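Local coordinates for putative NAD(P)H-flavin oxidoreductase (Streptococcus pyogenes serotype M1, PDB 2HAY), which probably uses FMN to carry out NAD(P)H-dependent reduction of flavins or quinones, as a homodimeric member of the nitroreductase family, at the interface of chains A and B. Residues are numbered along the deposited sequence; one frame, centred on the assembly and turned at random. Chains: chain A/B, Putative NAD(P)H-flavin oxidoreductase.

The interface of chains A and B. Residues chain A 19, 211-215, 219-220; chain B 43-46, 52, 54.
Three donors converge on the main-chain carbonyl oxygen of B:Leu44: the guanidinium NH2 of A:Arg213 at 2.9 Å from O, water 3, and, weakly, A:Arg19 NH2. The A:Arg213 bond comes from above the carbonyl plane, and water 3 also meets NE and NH2 of A:Arg19, tying both arginines to one acceptor. A bend at chi2 (-63°) turns A:Arg213 along the B:Trp43–B:Ser45 backbone; NH1 closes back on its own chain, 2.9 Å from A:Val212 O and in the guanidinium plane, which helps fix the group's rotation. A:Arg19, bent at chi2 and chi3, lays one guanidinium face over the B:Pro46 ring, CZ 3.6 Å from CD. Beyond A:Arg213, the main chain of A:Lys214 is held through both its N and its O, from the chain B side. Its N donates to the syn lone pair of B:Glu52 OE2 at 2.8 Å, while its O takes the indole N-H of B:Trp43, NE1 2.8 Å away, almost straight (159° at H) and in both the ring and carbonyl planes. B:Glu52 crosses A:Arg213, OE2 beside CD, without a charged-atom contact, though the nearby guanidinium may still stabilise the carboxylate; OE1 reaches A:Val212 O through water 2. The extended A:Lys214 chain carries NZ to the backbone O of B:Glu52, at 2.9 Å, and to water 1, which bridges to B:Trp54 O. At the root of the B:Trp43 side chain, the selenomethionine A:Met220 sets its CE methyl 3.6 Å from the CB methylene. A:Val219 packs in the corner of two indoles, CB and CG2 toward CD1 of B:Trp43 and CG1 toward CD1 and NE1 of B:Trp54. The contact, repeated by two-fold symmetry, locks the C-terminal segment of one subunit onto its partner and probably steadies A:Arg19 and A:Arg213, both FMN-binding residues, for the cofactor.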
# COMPACT_ATOMS: atom_id res chain seq x y z
N ARG A 19 -11.09 6.41 -10.97
CA ARG A 19 -10.64 6.74 -9.61
C ARG A 19 -9.90 8.08 -9.61
O ARG A 19 -8.89 8.23 -10.29
CB ARG A 19 -9.75 5.66 -8.98
CG ARG A 19 -9.61 5.86 -7.47
CD ARG A 19 -8.23 5.53 -6.92
NE ARG A 19 -7.22 6.13 -7.78
CZ ARG A 19 -6.82 7.39 -7.76
NH1 ARG A 19 -7.27 8.25 -6.85
NH2 ARG A 19 -5.91 7.78 -8.63
N GLN A 211 -6.62 14.28 -14.61
CA GLN A 211 -5.60 13.46 -13.94
C GLN A 211 -4.21 13.86 -14.46
O GLN A 211 -4.01 14.00 -15.68
CB GLN A 211 -5.89 11.99 -14.25
CG GLN A 211 -4.92 10.92 -13.69
CD GLN A 211 -5.50 9.52 -13.82
OE1 GLN A 211 -5.80 8.87 -12.81
NE2 GLN A 211 -5.72 9.06 -15.05
N VAL A 212 -3.29 14.10 -13.52
CA VAL A 212 -1.89 14.43 -13.83
C VAL A 212 -0.93 13.40 -13.25
O VAL A 212 -0.98 13.09 -12.05
CB VAL A 212 -1.47 15.84 -13.32
CG1 VAL A 212 0.05 16.04 -13.45
CG2 VAL A 212 -2.21 16.93 -14.08
N ARG A 213 -0.05 12.88 -14.10
CA ARG A 213 1.01 11.96 -13.69
C ARG A 213 2.29 12.38 -14.40
O ARG A 213 2.25 13.03 -15.45
CB ARG A 213 0.64 10.51 -14.04
CG ARG A 213 -0.49 9.88 -13.18
CD ARG A 213 -0.15 9.76 -11.69
NE ARG A 213 -1.18 9.11 -10.87
CZ ARG A 213 -2.26 9.73 -10.37
NH1 ARG A 213 -2.48 11.02 -10.61
NH2 ARG A 213 -3.14 9.06 -9.63
N LYS A 214 3.43 11.99 -13.84
CA LYS A 214 4.67 12.04 -14.60
C LYS A 214 4.51 11.29 -15.95
O LYS A 214 3.71 10.35 -16.02
CB LYS A 214 5.79 11.38 -13.81
CG LYS A 214 6.16 12.06 -12.51
CD LYS A 214 7.36 11.35 -11.92
CE LYS A 214 7.82 12.01 -10.63
NZ LYS A 214 8.90 11.21 -10.00
N PRO A 215 5.29 11.66 -16.99
CA PRO A 215 5.30 10.87 -18.22
C PRO A 215 5.62 9.42 -17.85
O PRO A 215 6.50 9.20 -17.02
CB PRO A 215 6.49 11.45 -19.00
CG PRO A 215 6.63 12.85 -18.50
CD PRO A 215 6.23 12.80 -17.04
N VAL A 219 8.66 6.65 -14.84
CA VAL A 219 8.10 5.87 -13.77
C VAL A 219 8.32 4.38 -14.04
O VAL A 219 8.74 3.64 -13.15
CB VAL A 219 6.60 6.19 -13.61
CG1 VAL A 219 5.96 5.21 -12.62
CG2 VAL A 219 6.40 7.67 -13.16
N MSE A 220 8.03 3.95 -15.26
CA MSE A 220 8.17 2.54 -15.62
C MSE A 220 9.31 2.33 -16.61
O MSE A 220 9.60 3.20 -17.42
CB MSE A 220 6.85 1.97 -16.14
CG MSE A 220 6.38 2.51 -17.50
SE MSE A 220 4.69 1.71 -18.08
CE MSE A 220 3.49 2.35 -16.70
N TRP B 43 1.30 3.04 -12.32
CA TRP B 43 1.54 4.41 -12.76
C TRP B 43 0.40 5.35 -12.38
O TRP B 43 0.64 6.50 -12.01
CB TRP B 43 1.74 4.41 -14.27
CG TRP B 43 1.84 5.76 -14.92
CD1 TRP B 43 2.73 6.75 -14.63
CD2 TRP B 43 1.04 6.24 -16.00
NE1 TRP B 43 2.52 7.84 -15.46
CE2 TRP B 43 1.49 7.55 -16.31
CE3 TRP B 43 -0.02 5.69 -16.74
CZ2 TRP B 43 0.92 8.33 -17.33
CZ3 TRP B 43 -0.60 6.46 -17.75
CH2 TRP B 43 -0.13 7.77 -18.04
N LEU B 44 -0.84 4.88 -12.54
CA LEU B 44 -2.07 5.65 -12.29
C LEU B 44 -2.54 5.67 -10.85
O LEU B 44 -3.52 6.37 -10.53
CB LEU B 44 -3.21 5.12 -13.17
CG LEU B 44 -2.99 5.50 -14.64
CD1 LEU B 44 -4.03 4.95 -15.57
CD2 LEU B 44 -2.90 7.00 -14.74
N SER B 45 -1.86 4.91 -10.00
CA SER B 45 -2.11 4.92 -8.56
C SER B 45 -1.93 6.30 -7.92
O SER B 45 -1.06 7.06 -8.32
CB SER B 45 -1.19 3.95 -7.81
OG SER B 45 -1.49 2.63 -8.15
N PRO B 46 -2.73 6.60 -6.89
CA PRO B 46 -2.49 7.84 -6.16
C PRO B 46 -1.29 7.73 -5.23
O PRO B 46 -0.97 6.66 -4.70
CB PRO B 46 -3.80 8.03 -5.39
CG PRO B 46 -4.23 6.60 -5.08
CD PRO B 46 -3.90 5.86 -6.36
N GLU B 52 4.47 10.99 -6.55
CA GLU B 52 4.90 9.93 -7.47
C GLU B 52 6.42 9.69 -7.36
O GLU B 52 7.12 9.55 -8.38
CB GLU B 52 4.53 10.27 -8.92
CG GLU B 52 3.09 10.61 -9.16
CD GLU B 52 2.89 11.20 -10.53
OE1 GLU B 52 2.55 12.42 -10.63
OE2 GLU B 52 3.11 10.47 -11.51
N TRP B 54 8.39 7.32 -7.10
CA TRP B 54 8.46 5.86 -7.23
C TRP B 54 8.81 5.51 -8.65
O TRP B 54 8.63 6.34 -9.58
CB TRP B 54 7.12 5.21 -6.83
CG TRP B 54 5.87 5.74 -7.56
CD1 TRP B 54 5.81 6.33 -8.82
CD2 TRP B 54 4.51 5.69 -7.09
NE1 TRP B 54 4.52 6.62 -9.14
CE2 TRP B 54 3.70 6.25 -8.11
CE3 TRP B 54 3.90 5.21 -5.92
CZ2 TRP B 54 2.31 6.37 -7.99
CZ3 TRP B 54 2.51 5.32 -5.79
CH2 TRP B 54 1.73 5.89 -6.83
O HOH W 1 9.79 8.39 -10.70
O HOH W 2 0.22 12.56 -9.21
O HOH W 3 -6.16 5.51 -10.63